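Local structure of sorting nexin-21 (Mus musculus, 4YMR) at the interface of chains A and B. The protein binds, through its PX domain, membranes enriched in phosphatidylinositol 3-phosphate and may act in intracellular trafficking, the part here being its C-terminal PXB/TPR domain. Coordinates in Å, arbitrary orientation; residue numbers count along the deposited sequence, not the author numbering. Chains: chain A/B, Protein Snx21.

Contact 1: the interface of chains A and B. Residues chain A 100, 103-104, 107, 109-110; chain B 70-71, 73-74.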
loop_
_atom_site.group_PDB
_atom_site.type_symbol
_atom_site.label_atom_id
_atom_site.label_comp_id
_atom_site.label_asym_id
_atom_site.label_seq_id
_atom_site.Cartn_x
_atom_site.Cartn_y
_atom_site.Cartn_z
ATOM N N HIS A 100 3.459 -0.779 -19.640
ATOM C CA HIS A 100 2.406 -0.294 -20.535
ATOM C C HIS A 100 2.938 0.403 -21.784
ATOM O O HIS A 100 2.382 0.233 -22.868
ATOM C CB HIS A 100 1.448 0.645 -19.793
ATOM C CG HIS A 100 0.166 0.899 -20.522
ATOM N ND1 HIS A 100 -0.052 2.041 -21.265
ATOM C CD2 HIS A 100 -0.961 0.155 -20.624
ATOM C CE1 HIS A 100 -1.265 1.987 -21.791
ATOM N NE2 HIS A 100 -1.840 0.863 -21.419
ATOM N N LEU A 103 4.485 -2.512 -23.836
ATOM C CA LEU A 103 3.464 -3.406 -24.400
ATOM C C LEU A 103 2.618 -2.744 -25.496
ATOM O O LEU A 103 2.057 -3.436 -26.357
ATOM C CB LEU A 103 2.580 -4.022 -23.298
ATOM C CG LEU A 103 3.264 -5.067 -22.394
ATOM C CD1 LEU A 103 2.516 -5.319 -21.077
ATOM C CD2 LEU A 103 3.478 -6.380 -23.152
ATOM N N SER A 104 2.529 -1.412 -25.461
ATOM C CA SER A 104 1.855 -0.635 -26.507
ATOM C C SER A 104 2.638 -0.657 -27.822
ATOM O O SER A 104 2.047 -0.670 -28.899
ATOM C CB SER A 104 1.632 0.812 -26.060
ATOM O OG SER A 104 0.611 0.897 -25.088
ATOM N N LEU A 107 2.374 -4.023 -29.598
ATOM C CA LEU A 107 1.049 -4.164 -30.188
ATOM C C LEU A 107 0.674 -3.053 -31.186
ATOM O O LEU A 107 -0.440 -3.048 -31.718
ATOM C CB LEU A 107 -0.016 -4.299 -29.097
ATOM C CG LEU A 107 -0.127 -5.681 -28.438
ATOM C CD1 LEU A 107 -0.944 -5.623 -27.137
ATOM C CD2 LEU A 107 -0.736 -6.679 -29.416
ATOM N N LEU A 109 0.257 0.235 -30.548
ATOM C CA LEU A 109 -0.744 1.127 -29.956
ATOM C C LEU A 109 -0.091 2.372 -29.347
ATOM O O LEU A 109 1.129 2.446 -29.248
ATOM C CB LEU A 109 -1.591 0.368 -28.917
ATOM C CG LEU A 109 -2.401 -0.829 -29.454
ATOM C CD1 LEU A 109 -3.019 -1.651 -28.337
ATOM C CD2 LEU A 109 -3.488 -0.367 -30.405
ATOM N N ASP A 110 -0.910 3.342 -28.950
ATOM C CA ASP A 110 -0.450 4.658 -28.502
ATOM C C ASP A 110 0.268 4.609 -27.155
ATOM O O ASP A 110 -0.180 3.940 -26.233
ATOM C CB ASP A 110 -1.632 5.640 -28.451
ATOM C CG ASP A 110 -1.208 7.094 -28.201
ATOM O OD1 ASP A 110 -0.049 7.455 -28.489
ATOM O OD2 ASP A 110 -2.051 7.889 -27.731
ATOM N N PRO B 70 1.322 -10.721 -25.374
ATOM C CA PRO B 70 1.476 -9.312 -24.987
ATOM C C PRO B 70 0.141 -8.622 -24.674
ATOM O O PRO B 70 0.080 -7.711 -23.837
ATOM C CB PRO B 70 2.116 -8.675 -26.229
ATOM C CG PRO B 70 2.523 -9.823 -27.119
ATOM C CD PRO B 70 1.562 -10.907 -26.814
ATOM N N GLY B 71 -0.924 -9.067 -25.332
ATOM C CA GLY B 71 -2.242 -8.486 -25.134
ATOM C C GLY B 71 -2.838 -8.761 -23.766
ATOM O O GLY B 71 -3.433 -7.869 -23.143
ATOM N N ALA B 73 -1.049 -9.306 -21.209
ATOM C CA ALA B 73 -0.123 -8.597 -20.325
ATOM C C ALA B 73 -0.508 -7.131 -20.202
ATOM O O ALA B 73 -0.583 -6.588 -19.093
ATOM C CB ALA B 73 1.293 -8.725 -20.848
ATOM N N ARG B 74 -0.750 -6.510 -21.359
ATOM C CA ARG B 74 -1.300 -5.158 -21.468
ATOM C C ARG B 74 -2.672 -5.019 -20.803
ATOM O O ARG B 74 -2.947 -4.009 -20.173
ATOM C CB ARG B 74 -1.389 -4.737 -22.945
ATOM C CG ARG B 74 -1.577 -3.260 -23.161
ATOM C CD ARG B 74 -1.092 -2.821 -24.558
ATOM N NE ARG B 74 -1.239 -1.376 -24.761
ATOM C CZ ARG B 74 -2.406 -0.760 -24.931
ATOM N NH1 ARG B 74 -3.531 -1.462 -24.933
ATOM N NH2 ARG B 74 -2.450 0.552 -25.103
#

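Contact 2: the interface of chains A and B. Residues chain A 92-93, 96-97, 100, 114; chain B 77, 81, 84.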
loop_
_atom_site.group_PDB
_atom_site.type_symbol
_atom_site.label_atom_id
_atom_site.label_comp_id
_atom_site.label_asym_id
_atom_site.label_seq_id
_atom_site.Cartn_x
_atom_site.Cartn_y
_atom_site.Cartn_z
ATOM N N PHE A 92 4.634 0.355 -7.461
ATOM C CA PHE A 92 4.189 -0.303 -8.688
ATOM C C PHE A 92 3.699 0.619 -9.819
ATOM O O PHE A 92 3.396 0.135 -10.902
ATOM C CB PHE A 92 3.119 -1.345 -8.373
ATOM C CG PHE A 92 3.672 -2.718 -8.154
ATOM C CD1 PHE A 92 4.491 -3.303 -9.110
ATOM C CD2 PHE A 92 3.395 -3.417 -6.987
ATOM C CE1 PHE A 92 5.012 -4.571 -8.919
ATOM C CE2 PHE A 92 3.913 -4.685 -6.780
ATOM C CZ PHE A 92 4.723 -5.264 -7.749
ATOM N N LEU A 93 3.621 1.926 -9.591
ATOM C CA LEU A 93 3.105 2.822 -10.626
ATOM C C LEU A 93 4.103 3.032 -11.766
ATOM O O LEU A 93 3.741 3.000 -12.956
ATOM C CB LEU A 93 2.624 4.162 -10.041
ATOM C CG LEU A 93 2.270 5.189 -11.126
ATOM C CD1 LEU A 93 1.046 4.740 -11.938
ATOM C CD2 LEU A 93 2.066 6.603 -10.586
ATOM N N PHE A 96 4.550 -0.339 -13.886
ATOM C CA PHE A 96 3.408 -0.516 -14.780
ATOM C C PHE A 96 3.359 0.479 -15.949
ATOM O O PHE A 96 3.082 0.082 -17.085
ATOM C CB PHE A 96 2.080 -0.581 -14.012
ATOM C CG PHE A 96 1.763 -1.950 -13.479
ATOM C CD1 PHE A 96 1.466 -3.002 -14.348
ATOM C CD2 PHE A 96 1.767 -2.194 -12.122
ATOM C CE1 PHE A 96 1.183 -4.270 -13.852
ATOM C CE2 PHE A 96 1.493 -3.449 -11.626
ATOM C CZ PHE A 96 1.201 -4.490 -12.490
ATOM N N LEU A 97 3.639 1.754 -15.685
ATOM C CA LEU A 97 3.752 2.715 -16.777
ATOM C C LEU A 97 4.740 2.202 -17.813
ATOM O O LEU A 97 4.426 2.162 -18.995
ATOM C CB LEU A 97 4.114 4.126 -16.282
ATOM C CG LEU A 97 2.982 4.865 -15.545
ATOM C CD1 LEU A 97 3.414 6.217 -15.019
ATOM C CD2 LEU A 97 1.723 5.028 -16.412
ATOM N N HIS A 100 3.459 -0.779 -19.640
ATOM C CA HIS A 100 2.406 -0.294 -20.535
ATOM C C HIS A 100 2.938 0.403 -21.784
ATOM O O HIS A 100 2.382 0.233 -22.868
ATOM C CB HIS A 100 1.448 0.645 -19.793
ATOM C CG HIS A 100 0.166 0.899 -20.522
ATOM N ND1 HIS A 100 -0.052 2.041 -21.265
ATOM C CD2 HIS A 100 -0.961 0.155 -20.624
ATOM C CE1 HIS A 100 -1.265 1.987 -21.791
ATOM N NE2 HIS A 100 -1.840 0.863 -21.419
ATOM N N SER A 114 0.929 7.358 -21.295
ATOM C CA SER A 114 1.715 6.561 -20.379
ATOM C C SER A 114 3.158 7.063 -20.329
ATOM O O SER A 114 3.812 7.009 -19.287
ATOM C CB SER A 114 1.675 5.101 -20.811
ATOM O OG SER A 114 0.762 4.401 -19.998
ATOM N N SER B 77 -1.981 -4.987 -17.200
ATOM C CA SER B 77 -1.321 -3.742 -16.839
ATOM C C SER B 77 -2.308 -2.576 -16.924
ATOM O O SER B 77 -2.140 -1.549 -16.267
ATOM C CB SER B 77 -0.054 -3.524 -17.683
ATOM O OG SER B 77 -0.280 -2.584 -18.705
ATOM N N LEU B 81 -3.067 -0.124 -13.798
ATOM C CA LEU B 81 -3.175 1.321 -13.923
ATOM C C LEU B 81 -4.566 1.869 -13.517
ATOM O O LEU B 81 -4.676 3.007 -13.076
ATOM C CB LEU B 81 -2.776 1.781 -15.330
ATOM C CG LEU B 81 -1.271 1.656 -15.644
ATOM C CD1 LEU B 81 -0.932 2.098 -17.084
ATOM C CD2 LEU B 81 -0.435 2.426 -14.633
ATOM N N LEU B 84 -4.668 1.889 -9.618
ATOM C CA LEU B 84 -3.713 2.849 -9.106
ATOM C C LEU B 84 -4.197 4.266 -9.326
ATOM O O LEU B 84 -3.724 5.201 -8.684
ATOM C CB LEU B 84 -2.372 2.668 -9.806
ATOM C CG LEU B 84 -1.566 1.444 -9.401
ATOM C CD1 LEU B 84 -0.500 1.172 -10.461
ATOM C CD2 LEU B 84 -0.942 1.702 -8.035
#

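Contact 3: the interface of chains A and B. Residues chain A 19, 22, 34, 55, 59; chain B 92, 138-139, 141, 143.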
loop_
_atom_site.group_PDB
_atom_site.type_symbol
_atom_site.label_atom_id
_atom_site.label_comp_id
_atom_site.label_asym_id
_atom_site.label_seq_id
_atom_site.Cartn_x
_atom_site.Cartn_y
_atom_site.Cartn_z
ATOM N N GLN A 19 -0.787 -7.166 15.714
ATOM C CA GLN A 19 -2.211 -7.002 15.436
ATOM C C GLN A 19 -3.105 -7.862 16.342
ATOM O O GLN A 19 -4.111 -7.379 16.856
ATOM C CB GLN A 19 -2.542 -7.259 13.969
ATOM C CG GLN A 19 -4.001 -6.947 13.627
ATOM C CD GLN A 19 -4.489 -7.668 12.383
ATOM O OE1 GLN A 19 -4.053 -8.787 12.078
ATOM N NE2 GLN A 19 -5.404 -7.031 11.657
ATOM N N THR A 22 -3.130 -6.519 19.926
ATOM C CA THR A 22 -3.910 -5.280 19.999
ATOM C C THR A 22 -5.411 -5.565 19.988
ATOM O O THR A 22 -6.194 -4.894 20.666
ATOM C CB THR A 22 -3.553 -4.321 18.818
ATOM O OG1 THR A 22 -2.152 -4.021 18.837
ATOM C CG2 THR A 22 -4.331 -3.018 18.902
ATOM N N TRP A 34 4.908 -3.321 17.437
ATOM C CA TRP A 34 4.704 -2.250 16.469
ATOM C C TRP A 34 5.945 -1.344 16.345
ATOM O O TRP A 34 6.285 -0.888 15.255
ATOM C CB TRP A 34 3.509 -1.362 16.855
ATOM C CG TRP A 34 2.112 -1.964 16.833
ATOM C CD1 TRP A 34 1.254 -2.063 17.896
ATOM C CD2 TRP A 34 1.410 -2.502 15.704
ATOM N NE1 TRP A 34 0.072 -2.632 17.504
ATOM C CE2 TRP A 34 0.130 -2.912 16.159
ATOM C CE3 TRP A 34 1.725 -2.672 14.344
ATOM C CZ2 TRP A 34 -0.828 -3.483 15.319
ATOM C CZ3 TRP A 34 0.772 -3.242 13.506
ATOM C CH2 TRP A 34 -0.489 -3.646 14.001
ATOM N N LEU A 55 -0.303 1.247 8.671
ATOM C CA LEU A 55 -0.838 0.247 9.593
ATOM C C LEU A 55 -0.026 0.213 10.895
ATOM O O LEU A 55 -0.576 0.098 11.992
ATOM C CB LEU A 55 -0.851 -1.145 8.962
ATOM C CG LEU A 55 -1.552 -2.176 9.849
ATOM C CD1 LEU A 55 -3.031 -2.211 9.512
ATOM C CD2 LEU A 55 -0.941 -3.542 9.697
ATOM N N GLY A 59 -1.138 1.212 14.683
ATOM C CA GLY A 59 -0.913 0.327 15.810
ATOM C C GLY A 59 -0.332 1.093 16.977
ATOM O O GLY A 59 -0.838 1.021 18.109
ATOM N N PHE B 92 -7.098 5.261 5.545
ATOM C CA PHE B 92 -6.535 5.652 6.824
ATOM C C PHE B 92 -6.572 7.149 7.064
ATOM O O PHE B 92 -6.319 7.597 8.181
ATOM C CB PHE B 92 -5.106 5.143 6.970
ATOM C CG PHE B 92 -5.020 3.797 7.607
ATOM C CD1 PHE B 92 -5.317 3.637 8.951
ATOM C CD2 PHE B 92 -4.645 2.688 6.869
ATOM C CE1 PHE B 92 -5.246 2.392 9.546
ATOM C CE2 PHE B 92 -4.562 1.443 7.464
ATOM C CZ PHE B 92 -4.866 1.295 8.804
ATOM N N LEU B 138 -7.664 -1.247 12.232
ATOM C CA LEU B 138 -6.684 -2.179 12.769
ATOM C C LEU B 138 -7.216 -3.618 12.786
ATOM O O LEU B 138 -6.538 -4.555 12.348
ATOM C CB LEU B 138 -6.279 -1.766 14.183
ATOM C CG LEU B 138 -4.923 -1.085 14.327
ATOM C CD1 LEU B 138 -4.393 -1.274 15.739
ATOM C CD2 LEU B 138 -3.941 -1.617 13.290
ATOM N N ILE B 139 -8.431 -3.764 13.309
ATOM C CA ILE B 139 -9.164 -5.032 13.371
ATOM C C ILE B 139 -9.457 -5.620 11.982
ATOM O O ILE B 139 -9.143 -6.780 11.704
ATOM C CB ILE B 139 -10.510 -4.827 14.124
ATOM C CG1 ILE B 139 -10.261 -4.496 15.601
ATOM C CG2 ILE B 139 -11.441 -6.030 13.959
ATOM C CD1 ILE B 139 -11.490 -3.965 16.337
ATOM N N GLU B 141 -8.247 -5.140 9.026
ATOM C CA GLU B 141 -7.167 -5.437 8.093
ATOM C C GLU B 141 -6.667 -6.875 8.169
ATOM O O GLU B 141 -6.527 -7.445 9.247
ATOM C CB GLU B 141 -6.029 -4.441 8.255
ATOM C CG GLU B 141 -6.212 -3.205 7.397
ATOM C CD GLU B 141 -5.448 -3.300 6.089
ATOM O OE1 GLU B 141 -4.367 -3.935 6.080
ATOM O OE2 GLU B 141 -5.924 -2.737 5.075
ATOM N N LEU B 143 -3.729 -9.659 7.282
ATOM C CA LEU B 143 -2.301 -9.792 6.999
ATOM C C LEU B 143 -1.927 -11.201 6.516
ATOM O O LEU B 143 -0.757 -11.488 6.268
ATOM C CB LEU B 143 -1.476 -9.402 8.230
ATOM C CG LEU B 143 -1.835 -8.051 8.870
ATOM C CD1 LEU B 143 -1.217 -7.910 10.258
ATOM C CD2 LEU B 143 -1.415 -6.888 7.983
#

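Contact 1: the interface of chains A and B
Helical backbone meets helical backbone here: A:His100, A:Leu103 and A:Ser104 lie in helix 93-106 with regular helical torsions, B:Pro70 to B:Arg74 form the first turn of a helix, and A:Leu109 is extended (phi -115°, psi 171°) in the loop that follows the chain A helix. B:Arg74 carries the contact. Its CG stands anti to the backbone N, and the chain runs extended from CG to NE, so the guanidinium reaches well across the boundary. There it grips one oxygen side-on: B:Arg74 NE donates to the hydroxyl OG of A:Ser104 at 2.9 Å, and NH2 donates to the same OG at 3.1 Å, both with OG in the guanidinium plane. Serine suits the place because its hydroxyl can accept both bonds and still donate its own hydrogen bond to the carbonyl O of A:His100, 2.9 Å from A:Ser104 OG, one helical turn back. A:Leu109 CD1 lies 3.6 Å from B:Arg74 CZ on one face, toward the rim, while A:His100 NE2 lies over the opposite face, also toward the rim, with ring and guanidinium planes 27° apart. Positive charge on the arginine would be expected to disfavour protonation of that imidazole. Nearer the helix, A:Leu107 CD1 packs on B:Gly71 CA, where a missing side chain permits close approach, and A:Leu103 CD1 touches B:Ala73 CB at 3.6 Å. The site thus joins the end of helix 93-106 and its following loop to the start of the partner's helix 70-84.

Contact 2: the interface of chains A and B
B:Leu81 projects from helix 70-84 against helix 93-106 of the other chain. From CB the chain leads to CG, set anti to the carbonyl carbon (chi1 -70°), and there it forks. B:Leu81 CD1 lies over one face of the A:His100 imidazole, 3.8 Å from A:His100 CG and displaced toward the rim. The other branch, B:Leu81 CD2, enters between two leucines, 3.8 Å from A:Leu97 CD2 and equally close to A:Leu93 CD1; both of those side chains cross B:Leu81 at about a right angle. A:Phe96 CB also borders CD2. Leucine suits this position because its forked tip can serve an aromatic face and an aliphatic pair at once. Within chain A, A:His100 ND1 donates to the A:Ser114 hydroxyl OG at 2.8 Å, a bent bond (122° at H) tilted out of the ring plane toward the face that B:Leu81 covers, which should restrain the ring. At the ring edge, in plane, B:Ser77 OG comes 3.4 Å from A:His100 CD2, while B:Ser77 CB rests 3.7 Å from A:Phe96 CD1; a small serine allows this close approach. Farther on, B:Leu84 CD1 packs against A:Leu93 CA. This apolar seam packs the two helices together and is one part of what joins the domain-swapped pair, which need not be the biological state.

Contact 3: the interface of chains A and B
Two hydrogen bonds from one amide nitrogen form the polar part of this contact. A:Gln19, on helix 12-24, has CG anti to the backbone N (chi1 -174°) and an extended chain, which carries its carboxamide to the end of the partner's helix 134-140. A:Gln19 NE2 donates to the B:Leu138 carbonyl O at 2.8 Å, nearly straight at H (172°) and almost along the C=O axis. A:Gln19 NE2 also donates to the B:Glu141 carbonyl O at 2.7 Å, approaching from above that carbonyl's plane, although B:Glu141 is poorly ordered. Both acceptors lie in the amide plane, so the pair should fix its rotation. Glutamine suits the place because its NH2 has two protons for two main-chain acceptors; an alanine here would remove NE2 and both of its hydrogen bonds and would probably loosen the hold on the C-terminal segment. Apolar contacts centre on B:Leu138. B:Leu138 CD1 meets A:Thr22 CG2 at 3.6 Å, the side chains crossing at about a right angle, and also A:Gly59 CA, while B:Leu138 CD2 lies 3.9 Å from A:Leu55 CD1. That same A:Leu55 methyl touches B:Phe92 CZ, and A:Leu55 CD2 meets CD2 of the poorly ordered B:Leu143, tip to tip. A:Trp34 NE1 donates to A:Thr22 OG1 at 2.9 Å, close to the indole plane. Threonine suits the place: OG1 accepts from the indole while CG2 turns to the partner. Glycine fits closely: A:Gly59 CA sits over the A:Trp34 ring centre, 3.4 Å above its plane.

Contact 1 and contact 2 are neighbours, their C-alpha centres about 12 Å apart, and share A:His100 and one helix pairing: 93-106 of chain A against 70-84 of chain B. Contact 3 lies farther off, about 38 Å from contact 1 and 28 Å from contact 2, where the N-terminal helices of chain A receive the C-terminal segment of chain B. Each chain therefore gives the other its later helices, in keeping with a domain swap, and the two-fold symmetry repeats every contact. Sorting nexin-21 is a monomer, so the swapped dimer may belong to this crystallised fragment.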